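Local atomic coordinates of glycosylation Associate Protein 2 (Streptococcus agalactiae serotype V, PDB entry 6OYC), a protein that probably works with its Gap1 and Gap3 partners in the glycosylation and accessory Sec export of a streptococcal surface glycoprotein. Residues Phe184-Leu188 / His258-Gly264; Ser205-Asp209 / Ser234-Gly238; Glu344-Val348 / Tyr379-Leu384; Phe396-Thr400 / Leu435-Trp440. All coordinates share one frame; numbering follows the deposited sequence.

In the fold
Along the chain the four contacts fall into two pairs. Contact 2 lies between the segments of contact 1, and both belong to the all-beta region, their centres about 14 Å apart: contact 1 joins neighbouring strands of one antiparallel sheet, while contact 2 lies where strand 198-208 ends and strand 238-247 begins in a second. Contacts 3 and 4 follow later, on the opposite side of the chain's centre, among helices flanking the eight-stranded mixed sheet of an alpha/beta-hydrolase-like domain. Their centres are about 16 Å apart and they touch, Glu344 OE2 lying 2.6 Å from Tyr438 OH. Contacts 2 and 4 are most distant, about 46 Å between centres, spanning a beta and a hydrolase-like region.

Contact 1: Phe184-Leu188 / His258-Gly264; sequences FYNEL and HRRNGRG
The carboxylate of Glu187 is met by four ordered waters, two at each oxygen, and through them it reaches much of the facing segment. At OE2, one water passes on to Gly264 N and another to Arg263 N. At OE1, a third water lies within hydrogen-bonding distance of Asn261 O too, and a fourth, 2.7 Å from Glu187 OE1, accepts from Arg260 NH1. The direct gap is wide, 4.9 Å between Glu187 OE1 and Arg260 NH1, so water bridges the two groups while the guanidinium takes Glu283 and Glu308 as its salt-bridge partners. Beyond CG the Glu187 chain runs extended (chi2 -175°), carrying its carboxylate over Gly262, whose CA lies 3.6 Å from Glu187 CD. Backbone bonds fix the register: Gly262 N to Tyr185 O at 2.8 Å, and the reciprocal pair Glu187 N to Arg260 O and Arg260 N to Glu187 O. Just past the strand, Gly264 CA sits over the middle of the Tyr185 ring, 3.5 Å from its centroid, a CH-pi contact that glycine's bare backbone makes possible. Asn261 CB lies over one face of Phe184, but toward the rim, with the amide plane turned 35° from the ring; Asn261 ND2 bonds a glycerol molecule, probably from the crystallisation liquor. Alternating hydrogen-bonded and non-hydrogen-bonded pairs, from Tyr185-Gly262 to Leu188-Arg259, are the signature of a regular antiparallel beta-sheet, here joining strands 185-195 and 251-262.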
loop_
_atom_site.group_PDB
_atom_site.type_symbol
_atom_site.label_atom_id
_atom_site.label_comp_id
_atom_site.label_asym_id
_atom_site.label_seq_id
_atom_site.Cartn_x
_atom_site.Cartn_y
_atom_site.Cartn_z
ATOM N N PHE B 184 1.329 -17.133 -7.102
ATOM C CA PHE B 184 1.775 -16.270 -6.017
ATOM C C PHE B 184 0.991 -16.609 -4.755
ATOM O O PHE B 184 0.099 -17.462 -4.763
ATOM C CB PHE B 184 1.639 -14.780 -6.375
ATOM C CG PHE B 184 0.369 -14.423 -7.114
ATOM C CD1 PHE B 184 -0.838 -14.310 -6.440
ATOM C CD2 PHE B 184 0.391 -14.179 -8.482
ATOM C CE1 PHE B 184 -2.015 -13.961 -7.125
ATOM C CE2 PHE B 184 -0.761 -13.841 -9.161
ATOM C CZ PHE B 184 -1.970 -13.731 -8.480
ATOM N N TYR B 185 1.347 -15.954 -3.653
ATOM C CA TYR B 185 0.594 -16.106 -2.419
ATOM C C TYR B 185 -0.755 -15.423 -2.557
ATOM O O TYR B 185 -0.893 -14.401 -3.241
ATOM C CB TYR B 185 1.358 -15.512 -1.240
ATOM C CG TYR B 185 2.647 -16.219 -0.962
ATOM C CD1 TYR B 185 3.822 -15.861 -1.628
ATOM C CD2 TYR B 185 2.690 -17.274 -0.065
ATOM C CE1 TYR B 185 5.015 -16.533 -1.385
ATOM C CE2 TYR B 185 3.865 -17.958 0.182
ATOM C CZ TYR B 185 5.027 -17.579 -0.479
ATOM O OH TYR B 185 6.197 -18.247 -0.210
ATOM N N ASN B 186 -1.761 -16.009 -1.916
ATOM C CA ASN B 186 -3.109 -15.454 -1.903
ATOM C C ASN B 186 -3.360 -14.932 -0.503
ATOM O O ASN B 186 -3.478 -15.714 0.446
ATOM C CB ASN B 186 -4.143 -16.496 -2.310
ATOM C CG ASN B 186 -3.897 -17.018 -3.706
ATOM O OD1 ASN B 186 -4.381 -16.451 -4.681
ATOM N ND2 ASN B 186 -3.105 -18.087 -3.811
ATOM N N GLU B 187 -3.416 -13.610 -0.381
ATOM C CA GLU B 187 -3.579 -12.961 0.896
ATOM C C GLU B 187 -5.050 -12.721 1.174
ATOM O O GLU B 187 -5.802 -12.306 0.295
ATOM C CB GLU B 187 -2.818 -11.632 0.922
ATOM C CG GLU B 187 -1.346 -11.789 1.178
ATOM C CD GLU B 187 -0.596 -10.454 1.317
ATOM O OE1 GLU B 187 -1.162 -9.380 1.003
ATOM O OE2 GLU B 187 0.576 -10.490 1.747
ATOM N N LEU B 188 -5.445 -12.959 2.410
ATOM C CA LEU B 188 -6.757 -12.601 2.908
ATOM C C LEU B 188 -6.570 -11.813 4.193
ATOM O O LEU B 188 -5.681 -12.133 4.986
ATOM C CB LEU B 188 -7.603 -13.861 3.180
ATOM C CG LEU B 188 -7.768 -14.790 1.975
ATOM C CD1 LEU B 188 -8.332 -16.144 2.384
ATOM C CD2 LEU B 188 -8.663 -14.136 0.940
ATOM N N HIS B 258 -10.519 -8.293 2.742
ATOM C CA HIS B 258 -9.533 -7.953 1.725
ATOM C C HIS B 258 -8.916 -9.214 1.161
ATOM O O HIS B 258 -8.581 -10.139 1.910
ATOM C CB HIS B 258 -8.407 -7.091 2.298
ATOM C CG HIS B 258 -8.870 -5.814 2.912
ATOM N ND1 HIS B 258 -8.834 -4.614 2.237
ATOM C CD2 HIS B 258 -9.353 -5.539 4.147
ATOM C CE1 HIS B 258 -9.284 -3.655 3.027
ATOM N NE2 HIS B 258 -9.601 -4.189 4.192
ATOM N N ARG B 259 -8.685 -9.212 -0.151
ATOM C CA ARG B 259 -7.876 -10.251 -0.778
ATOM C C ARG B 259 -6.844 -9.605 -1.690
ATOM O O ARG B 259 -7.163 -8.675 -2.433
ATOM C CB ARG B 259 -8.752 -11.245 -1.550
ATOM C CG ARG B 259 -9.482 -10.667 -2.760
ATOM C CD ARG B 259 -8.745 -11.090 -3.999
ATOM N NE ARG B 259 -9.517 -10.832 -5.200
ATOM C CZ ARG B 259 -9.015 -10.886 -6.429
ATOM N NH1 ARG B 259 -7.733 -11.192 -6.617
ATOM N NH2 ARG B 259 -9.793 -10.642 -7.467
ATOM N N ARG B 260 -5.601 -10.091 -1.627
ATOM C CA ARG B 260 -4.466 -9.429 -2.268
ATOM C C ARG B 260 -3.539 -10.446 -2.918
ATOM O O ARG B 260 -3.387 -11.577 -2.436
ATOM C CB ARG B 260 -3.659 -8.585 -1.251
ATOM C CG ARG B 260 -4.443 -7.408 -0.687
ATOM C CD ARG B 260 -3.829 -6.804 0.587
ATOM N NE ARG B 260 -4.747 -5.823 1.166
ATOM C CZ ARG B 260 -4.877 -5.605 2.468
ATOM N NH1 ARG B 260 -4.131 -6.285 3.329
ATOM N NH2 ARG B 260 -5.735 -4.694 2.906
ATOM N N ASN B 261 -2.906 -10.033 -4.019
ATOM C CA ASN B 261 -1.746 -10.770 -4.516
ATOM C C ASN B 261 -0.613 -10.586 -3.508
ATOM O O ASN B 261 -0.176 -9.457 -3.258
ATOM C CB ASN B 261 -1.318 -10.275 -5.895
ATOM C CG ASN B 261 -2.370 -10.512 -6.991
ATOM O OD1 ASN B 261 -3.458 -11.068 -6.755
ATOM N ND2 ASN B 261 -2.045 -10.068 -8.202
ATOM N N GLY B 262 -0.158 -11.688 -2.912
ATOM C CA GLY B 262 0.786 -11.629 -1.812
ATOM C C GLY B 262 2.172 -12.131 -2.174
ATOM O O GLY B 262 2.357 -12.888 -3.132
ATOM N N ARG B 263 3.162 -11.727 -1.389
ATOM C CA ARG B 263 4.548 -12.069 -1.668
ATOM C C ARG B 263 5.172 -12.907 -0.562
ATOM O O ARG B 263 6.387 -13.128 -0.574
ATOM C CB ARG B 263 5.349 -10.784 -1.911
ATOM C CG ARG B 263 4.785 -9.970 -3.083
ATOM C CD ARG B 263 5.603 -8.711 -3.346
ATOM N NE ARG B 263 5.021 -7.920 -4.426
ATOM C CZ ARG B 263 5.325 -8.060 -5.715
ATOM N NH1 ARG B 263 6.224 -8.967 -6.115
ATOM N NH2 ARG B 263 4.716 -7.288 -6.605
ATOM N N GLY B 264 4.370 -13.377 0.394
ATOM C CA GLY B 264 4.877 -14.271 1.410
ATOM C C GLY B 264 5.932 -13.683 2.310
ATOM O O GLY B 264 6.698 -14.437 2.915
HETATM O O HOH W 1 1.696 -13.235 1.248
HETATM O O HOH W 2 2.728 -9.770 0.544
HETATM O O HOH W 3 0.465 -7.997 -1.052
HETATM O O HOH W 4 -1.369 -7.290 2.666
#

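Contact 2: Ser205-Asp209 / Ser234-Gly238; sequences SLIVD and SDISG
Asp209 N gives the direct polar link, donating to Ser237 O at 2.8 Å with an N-H...O angle of 157°. Beside it, Gly238 CA comes within 3.1 Å of Ile207 O in a CA-H...O contact, an approach that the missing side chain of glycine allows. Between the carboxylate of Asp209 and the hydroxyl of Ser237 there is at most a weak and unsettled bond, 3.4 Å from OG to OD2. The apolar part turns on one methyl group: Ile236 CG2 meets Val208 CG2 at 4.0 Å and Leu206 CD2 at 4.1 Å. Leu206 has its CG trans to the backbone N, a torsion (chi1 177°) that turns the branch toward segment 234-238, where CD2 meets Ile236 and CD1 meets Gly238 CA. One step further out, Ser234 OG accepts from Ile236 N at 3.1 Å along a nearly straight line of 173°. This ST turn shapes the backbone just before Ile236. Val208 and Gly238 form a non-hydrogen-bonded antiparallel pair where the loop from Ser234 enters strand 238-247, beside 198-208. Strand 215-222 lies along the other edge of 198-208, where Leu206 also packs on Trp219, and Phe180 of strand 168-180 touches both Leu206 and Ser234.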
loop_
_atom_site.group_PDB
_atom_site.type_symbol
_atom_site.label_atom_id
_atom_site.label_comp_id
_atom_site.label_asym_id
_atom_site.label_seq_id
_atom_site.Cartn_x
_atom_site.Cartn_y
_atom_site.Cartn_z
ATOM N N SER B 205 -12.417 -22.898 1.423
ATOM C CA SER B 205 -12.414 -24.091 0.574
ATOM C C SER B 205 -11.952 -23.743 -0.843
ATOM O O SER B 205 -12.529 -22.861 -1.496
ATOM C CB SER B 205 -13.814 -24.732 0.519
ATOM O OG SER B 205 -14.353 -25.001 1.809
ATOM N N LEU B 206 -10.947 -24.465 -1.334
ATOM C CA LEU B 206 -10.401 -24.237 -2.671
ATOM C C LEU B 206 -11.108 -25.142 -3.686
ATOM O O LEU B 206 -10.886 -26.360 -3.710
ATOM C CB LEU B 206 -8.899 -24.482 -2.673
ATOM C CG LEU B 206 -8.177 -24.364 -4.019
ATOM C CD1 LEU B 206 -8.446 -23.007 -4.672
ATOM C CD2 LEU B 206 -6.672 -24.598 -3.805
ATOM N N ILE B 207 -11.948 -24.545 -4.530
ATOM C CA ILE B 207 -12.639 -25.256 -5.605
ATOM C C ILE B 207 -11.731 -25.264 -6.834
ATOM O O ILE B 207 -11.352 -24.200 -7.331
ATOM C CB ILE B 207 -13.999 -24.595 -5.921
ATOM C CG1 ILE B 207 -14.903 -24.584 -4.676
ATOM C CG2 ILE B 207 -14.702 -25.294 -7.104
ATOM C CD1 ILE B 207 -15.702 -23.294 -4.492
ATOM N N VAL B 208 -11.394 -26.460 -7.330
ATOM C CA VAL B 208 -10.434 -26.575 -8.431
ATOM C C VAL B 208 -10.963 -25.884 -9.670
ATOM O O VAL B 208 -12.146 -26.003 -10.020
ATOM C CB VAL B 208 -10.118 -28.046 -8.758
ATOM C CG1 VAL B 208 -9.248 -28.145 -10.027
ATOM C CG2 VAL B 208 -9.443 -28.706 -7.599
ATOM N N ASP B 209 -10.074 -25.188 -10.363
ATOM C CA ASP B 209 -10.455 -24.464 -11.561
ATOM C C ASP B 209 -11.218 -25.343 -12.546
ATOM O O ASP B 209 -10.814 -26.470 -12.834
ATOM C CB ASP B 209 -9.210 -23.910 -12.226
ATOM C CG ASP B 209 -9.404 -22.514 -12.675
ATOM O OD1 ASP B 209 -10.439 -22.242 -13.348
ATOM O OD2 ASP B 209 -8.527 -21.689 -12.330
ATOM N N SER B 234 -0.833 -22.622 -2.892
ATOM C CA SER B 234 -0.926 -24.001 -3.337
ATOM C C SER B 234 -0.656 -24.039 -4.827
ATOM O O SER B 234 -0.861 -23.052 -5.532
ATOM C CB SER B 234 -2.310 -24.610 -3.044
ATOM O OG SER B 234 -2.498 -25.803 -3.781
ATOM N N ASP B 235 -0.216 -25.189 -5.315
ATOM C CA ASP B 235 0.012 -25.269 -6.748
ATOM C C ASP B 235 -1.247 -25.610 -7.535
ATOM O O ASP B 235 -1.187 -25.685 -8.766
ATOM C CB ASP B 235 1.132 -26.251 -7.058
ATOM C CG ASP B 235 2.492 -25.776 -6.510
ATOM O OD1 ASP B 235 3.348 -26.636 -6.203
ATOM O OD2 ASP B 235 2.703 -24.539 -6.409
ATOM N N ILE B 236 -2.384 -25.739 -6.869
ATOM C CA ILE B 236 -3.666 -25.925 -7.532
ATOM C C ILE B 236 -4.301 -24.565 -7.767
ATOM O O ILE B 236 -4.355 -23.728 -6.859
ATOM C CB ILE B 236 -4.588 -26.813 -6.690
ATOM C CG1 ILE B 236 -4.034 -28.236 -6.634
ATOM C CG2 ILE B 236 -5.981 -26.785 -7.253
ATOM C CD1 ILE B 236 -4.255 -28.934 -5.282
ATOM N N SER B 237 -4.779 -24.342 -8.976
ATOM C CA SER B 237 -5.482 -23.121 -9.328
ATOM C C SER B 237 -7.001 -23.325 -9.214
ATOM O O SER B 237 -7.529 -24.391 -9.561
ATOM C CB SER B 237 -5.087 -22.720 -10.751
ATOM O OG SER B 237 -5.450 -21.387 -11.024
ATOM N N GLY B 238 -7.703 -22.302 -8.729
ATOM C CA GLY B 238 -9.154 -22.360 -8.635
ATOM C C GLY B 238 -9.792 -21.115 -8.049
ATOM O O GLY B 238 -9.381 -19.992 -8.364
#

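Contact 3: Glu344-Val348 / Tyr379-Leu384; sequences EQKIV and YHGAKL
Tyr379 and Glu344 supply the direct hydrogen bond between helix 341-358 and the segment 379-384: Tyr379 OH donates to Glu344 OE1 at 2.7 Å. The phenol arrives on the syn side of that oxygen but 32° out of the carboxylate plane, and ring and carboxylate stand nearly perpendicular. The other oxygen, OE2, is bonded by Tyr438 OH and Gly339 N, so three polar groups, at least two of them donors, surround this buried acid.

Ring packing centres on His380. Ile347 CG2 sits almost exactly above the imidazole, 3.8 Å from the centroid and 5° off the normal, while Tyr379 CD1 covers the opposite face. Glu344 CB approaches the edge in the ring plane, 3.7 Å from His380 CE1. Two branches of Ile347 thus serve the same ring: CD1, extended along the side chain (chi2 180°), reaches His380 NE2 at 3.5 Å, and that nitrogen also hydrogen-bonds Tyr337 O.

Aliphatic packing falls to Val348. Its CG2 touches both His380 ND1 and Lys383 CB, the latter 3.8 Å away, and its CG1 meets Leu384 CD2 at 4.0 Å. The bent Lys383 chain continues to Ser442.

With both faces covered and NE2 bonded to a carbonyl, the imidazole is held against rotation and NE2 probably carries a proton. Two or more donors around Glu344 would likewise be expected to stabilise its carboxylate form.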
loop_
_atom_site.group_PDB
_atom_site.type_symbol
_atom_site.label_atom_id
_atom_site.label_comp_id
_atom_site.label_asym_id
_atom_site.label_seq_id
_atom_site.Cartn_x
_atom_site.Cartn_y
_atom_site.Cartn_z
ATOM N N GLU B 344 -3.480 7.594 12.811
ATOM C CA GLU B 344 -2.931 8.816 12.235
ATOM C C GLU B 344 -1.505 9.073 12.709
ATOM O O GLU B 344 -0.643 9.471 11.914
ATOM C CB GLU B 344 -3.837 9.988 12.571
ATOM C CG GLU B 344 -5.236 9.811 12.043
ATOM C CD GLU B 344 -6.130 10.955 12.430
ATOM O OE1 GLU B 344 -5.674 11.827 13.190
ATOM O OE2 GLU B 344 -7.294 10.986 11.994
ATOM N N GLN B 345 -1.223 8.832 13.989
ATOM C CA GLN B 345 0.151 8.989 14.447
ATOM C C GLN B 345 1.079 7.986 13.767
ATOM O O GLN B 345 2.280 8.254 13.606
ATOM C CB GLN B 345 0.228 8.844 15.968
ATOM C CG GLN B 345 1.629 8.993 16.542
ATOM C CD GLN B 345 2.200 10.381 16.297
ATOM O OE1 GLN B 345 1.604 11.383 16.691
ATOM N NE2 GLN B 345 3.348 10.445 15.634
ATOM N N LYS B 346 0.555 6.828 13.354
ATOM C CA LYS B 346 1.421 5.893 12.653
ATOM C C LYS B 346 1.780 6.406 11.270
ATOM O O LYS B 346 2.889 6.147 10.787
ATOM C CB LYS B 346 0.761 4.521 12.576
ATOM C CG LYS B 346 0.946 3.787 13.865
ATOM C CD LYS B 346 0.395 2.415 13.844
ATOM C CE LYS B 346 0.870 1.685 15.067
ATOM N NZ LYS B 346 0.282 0.351 15.138
ATOM N N ILE B 347 0.871 7.140 10.622
ATOM C CA ILE B 347 1.213 7.742 9.337
ATOM C C ILE B 347 2.333 8.759 9.522
ATOM O O ILE B 347 3.302 8.791 8.752
ATOM C CB ILE B 347 -0.037 8.365 8.687
ATOM C CG1 ILE B 347 -1.094 7.276 8.441
ATOM C CG2 ILE B 347 0.333 9.100 7.393
ATOM C CD1 ILE B 347 -2.373 7.773 7.804
ATOM N N VAL B 348 2.238 9.583 10.565
ATOM C CA VAL B 348 3.258 10.605 10.795
ATOM C C VAL B 348 4.588 9.949 11.125
ATOM O O VAL B 348 5.632 10.300 10.564
ATOM C CB VAL B 348 2.794 11.575 11.900
ATOM C CG1 VAL B 348 3.942 12.421 12.415
ATOM C CG2 VAL B 348 1.646 12.452 11.381
ATOM N N TYR B 379 -3.422 17.287 6.046
ATOM C CA TYR B 379 -3.766 16.974 7.434
ATOM C C TYR B 379 -2.553 16.482 8.211
ATOM O O TYR B 379 -2.342 16.878 9.366
ATOM C CB TYR B 379 -4.893 15.932 7.478
ATOM C CG TYR B 379 -5.354 15.509 8.867
ATOM C CD1 TYR B 379 -4.727 14.467 9.542
ATOM C CD2 TYR B 379 -6.424 16.141 9.496
ATOM C CE1 TYR B 379 -5.145 14.077 10.813
ATOM C CE2 TYR B 379 -6.852 15.750 10.765
ATOM C CZ TYR B 379 -6.209 14.716 11.413
ATOM O OH TYR B 379 -6.621 14.302 12.667
ATOM N N HIS B 380 -1.751 15.604 7.604
ATOM C CA HIS B 380 -0.576 15.100 8.307
ATOM C C HIS B 380 0.607 16.058 8.174
ATOM O O HIS B 380 1.490 16.067 9.042
ATOM C CB HIS B 380 -0.228 13.690 7.801
ATOM C CG HIS B 380 -1.276 12.662 8.119
ATOM N ND1 HIS B 380 -1.471 12.165 9.392
ATOM C CD2 HIS B 380 -2.206 12.059 7.337
ATOM C CE1 HIS B 380 -2.467 11.295 9.380
ATOM N NE2 HIS B 380 -2.934 11.213 8.146
ATOM N N GLY B 381 0.633 16.869 7.106
ATOM C CA GLY B 381 1.644 17.912 6.981
ATOM C C GLY B 381 1.712 18.811 8.200
ATOM O O GLY B 381 2.798 19.183 8.650
ATOM N N ALA B 382 0.549 19.132 8.774
ATOM C CA ALA B 382 0.480 19.888 10.023
ATOM C C ALA B 382 1.384 19.325 11.117
ATOM O O ALA B 382 1.869 20.079 11.966
ATOM C CB ALA B 382 -0.976 19.930 10.504
ATOM N N LYS B 383 1.621 18.019 11.127
ATOM C CA LYS B 383 2.490 17.425 12.130
ATOM C C LYS B 383 3.920 17.276 11.654
ATOM O O LYS B 383 4.782 16.854 12.437
ATOM C CB LYS B 383 1.963 16.056 12.555
ATOM C CG LYS B 383 0.894 16.118 13.621
ATOM C CD LYS B 383 -0.445 16.444 12.984
ATOM C CE LYS B 383 -1.605 15.742 13.669
ATOM N NZ LYS B 383 -2.816 15.831 12.791
ATOM N N LEU B 384 4.196 17.606 10.395
ATOM C CA LEU B 384 5.494 17.325 9.817
ATOM C C LEU B 384 6.273 18.566 9.406
ATOM O O LEU B 384 7.487 18.455 9.175
ATOM C CB LEU B 384 5.339 16.395 8.603
ATOM C CG LEU B 384 4.912 14.968 8.956
ATOM C CD1 LEU B 384 4.325 14.259 7.749
ATOM C CD2 LEU B 384 6.092 14.215 9.491
#

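Contact 4: Phe396-Thr400 / Leu435-Trp440; sequences FNLGT and LNNYFW
An aromatic cluster of Phe396, Phe439 and Trp440 and paired amide bonds at the start of helix 398-403 together make this contact. Phe396 and Phe439 lie with planes only 9° apart but slid past each other, so the rings scarcely overlap. It is Phe396 CB that settles over the Phe439 face, 3.7 Å from the centroid, while Phe396 CD1 touches Phe439 CZ at 3.4 Å. Trp440 completes the group, its CH2 lying 3.9 Å from Phe396 CD2 with the planes almost perpendicular. At the other end of the indole, NE1 donates to Asn397 OD1 at 3.1 Å, nearly straight at 168° and in the indole plane. Asn397 ND2 binds Asp470. The polar part belongs to Asn436, whose OD1 accepts from Thr400 N at 3.1 Å and whose ND2 donates to Thr400 OG1 at 2.7 Å. Its CG sits opposite the carbonyl carbon (chi1 -79°), which brings the amide to the helix start. Next to it, Leu435 CD2 packs on Leu398 CB at 3.5 Å. Helix 429-444 thus lies against the start of 398-403, with helix 372-381 touching Phe396, Leu398 and Phe439, helix 467-473 meeting Phe396 and Trp440, and helix 416-424 bordering Leu398 and Leu435.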
loop_
_atom_site.group_PDB
_atom_site.type_symbol
_atom_site.label_atom_id
_atom_site.label_comp_id
_atom_site.label_asym_id
_atom_site.label_seq_id
_atom_site.Cartn_x
_atom_site.Cartn_y
_atom_site.Cartn_z
ATOM N N PHE B 396 -10.915 19.257 1.805
ATOM C CA PHE B 396 -10.631 19.453 3.222
ATOM C C PHE B 396 -11.864 19.378 4.100
ATOM O O PHE B 396 -11.729 19.134 5.306
ATOM C CB PHE B 396 -9.971 20.822 3.496
ATOM C CG PHE B 396 -8.714 21.102 2.700
ATOM C CD1 PHE B 396 -7.847 20.085 2.334
ATOM C CD2 PHE B 396 -8.392 22.412 2.347
ATOM C CE1 PHE B 396 -6.682 20.367 1.605
ATOM C CE2 PHE B 396 -7.238 22.703 1.627
ATOM C CZ PHE B 396 -6.382 21.677 1.253
ATOM N N ASN B 397 -13.046 19.603 3.548
ATOM C CA ASN B 397 -14.271 19.688 4.330
ATOM C C ASN B 397 -15.088 18.433 4.036
ATOM O O ASN B 397 -15.977 18.432 3.179
ATOM C CB ASN B 397 -15.019 20.980 4.007
ATOM C CG ASN B 397 -14.153 22.220 4.217
ATOM O OD1 ASN B 397 -13.836 22.590 5.354
ATOM N ND2 ASN B 397 -13.750 22.854 3.122
ATOM N N LEU B 398 -14.766 17.353 4.753
ATOM C CA LEU B 398 -15.400 16.070 4.462
ATOM C C LEU B 398 -16.872 16.079 4.859
ATOM O O LEU B 398 -17.725 15.601 4.101
ATOM C CB LEU B 398 -14.645 14.945 5.168
ATOM C CG LEU B 398 -13.515 14.356 4.331
ATOM C CD1 LEU B 398 -12.829 13.212 5.065
ATOM C CD2 LEU B 398 -14.043 13.913 2.978
ATOM N N GLY B 399 -17.186 16.622 6.041
ATOM C CA GLY B 399 -18.576 16.808 6.427
ATOM C C GLY B 399 -19.382 17.595 5.410
ATOM O O GLY B 399 -20.566 17.314 5.198
ATOM N N THR B 400 -18.749 18.566 4.747
ATOM C CA THR B 400 -19.402 19.273 3.648
ATOM C C THR B 400 -19.589 18.366 2.435
ATOM O O THR B 400 -20.648 18.391 1.792
ATOM C CB THR B 400 -18.588 20.518 3.272
ATOM O OG1 THR B 400 -18.675 21.486 4.330
ATOM C CG2 THR B 400 -19.084 21.124 1.956
ATOM N N LEU B 435 -16.848 16.956 11.600
ATOM C CA LEU B 435 -15.876 16.353 10.699
ATOM C C LEU B 435 -15.112 17.423 9.927
ATOM O O LEU B 435 -13.902 17.292 9.712
ATOM C CB LEU B 435 -16.580 15.381 9.751
ATOM C CG LEU B 435 -15.792 14.781 8.587
ATOM C CD1 LEU B 435 -14.503 14.175 9.097
ATOM C CD2 LEU B 435 -16.630 13.728 7.841
ATOM N N ASN B 436 -15.799 18.483 9.493
ATOM C CA ASN B 436 -15.087 19.617 8.912
ATOM C C ASN B 436 -14.063 20.159 9.901
ATOM O O ASN B 436 -12.894 20.370 9.557
ATOM C CB ASN B 436 -16.070 20.711 8.504
ATOM C CG ASN B 436 -16.766 20.413 7.192
ATOM O OD1 ASN B 436 -16.404 19.483 6.484
ATOM N ND2 ASN B 436 -17.779 21.203 6.866
ATOM N N ASN B 437 -14.474 20.340 11.153
ATOM C CA ASN B 437 -13.582 20.952 12.125
ATOM C C ASN B 437 -12.429 20.029 12.485
ATOM O O ASN B 437 -11.341 20.504 12.839
ATOM C CB ASN B 437 -14.385 21.368 13.355
ATOM C CG ASN B 437 -15.308 22.549 13.059
ATOM O OD1 ASN B 437 -14.995 23.391 12.212
ATOM N ND2 ASN B 437 -16.448 22.605 13.733
ATOM N N TYR B 438 -12.647 18.715 12.384
ATOM C CA TYR B 438 -11.583 17.740 12.601
ATOM C C TYR B 438 -10.356 18.052 11.757
ATOM O O TYR B 438 -9.217 17.961 12.233
ATOM C CB TYR B 438 -12.114 16.350 12.269
ATOM C CG TYR B 438 -11.221 15.212 12.678
ATOM C CD1 TYR B 438 -11.176 14.780 13.996
ATOM C CD2 TYR B 438 -10.451 14.545 11.740
ATOM C CE1 TYR B 438 -10.380 13.716 14.371
ATOM C CE2 TYR B 438 -9.645 13.481 12.109
ATOM C CZ TYR B 438 -9.619 13.072 13.425
ATOM O OH TYR B 438 -8.827 12.022 13.799
ATOM N N PHE B 439 -10.568 18.419 10.495
ATOM C CA PHE B 439 -9.444 18.774 9.638
ATOM C C PHE B 439 -8.728 20.032 10.139
ATOM O O PHE B 439 -7.497 20.039 10.291
ATOM C CB PHE B 439 -9.924 18.961 8.196
ATOM C CG PHE B 439 -8.842 19.435 7.262
ATOM C CD1 PHE B 439 -7.985 18.525 6.657
ATOM C CD2 PHE B 439 -8.667 20.791 7.009
ATOM C CE1 PHE B 439 -6.983 18.961 5.810
ATOM C CE2 PHE B 439 -7.669 21.230 6.163
ATOM C CZ PHE B 439 -6.824 20.321 5.564
ATOM N N TRP B 440 -9.479 21.109 10.404
ATOM C CA TRP B 440 -8.834 22.389 10.707
ATOM C C TRP B 440 -8.170 22.410 12.076
ATOM O O TRP B 440 -7.235 23.190 12.270
ATOM C CB TRP B 440 -9.839 23.527 10.573
ATOM C CG TRP B 440 -10.339 23.588 9.211
ATOM C CD1 TRP B 440 -11.549 23.164 8.777
ATOM C CD2 TRP B 440 -9.623 24.037 8.053
ATOM N NE1 TRP B 440 -11.647 23.336 7.416
ATOM C CE2 TRP B 440 -10.476 23.873 6.950
ATOM C CE3 TRP B 440 -8.352 24.574 7.844
ATOM C CZ2 TRP B 440 -10.100 24.227 5.655
ATOM C CZ3 TRP B 440 -7.983 24.925 6.554
ATOM C CH2 TRP B 440 -8.849 24.748 5.481
#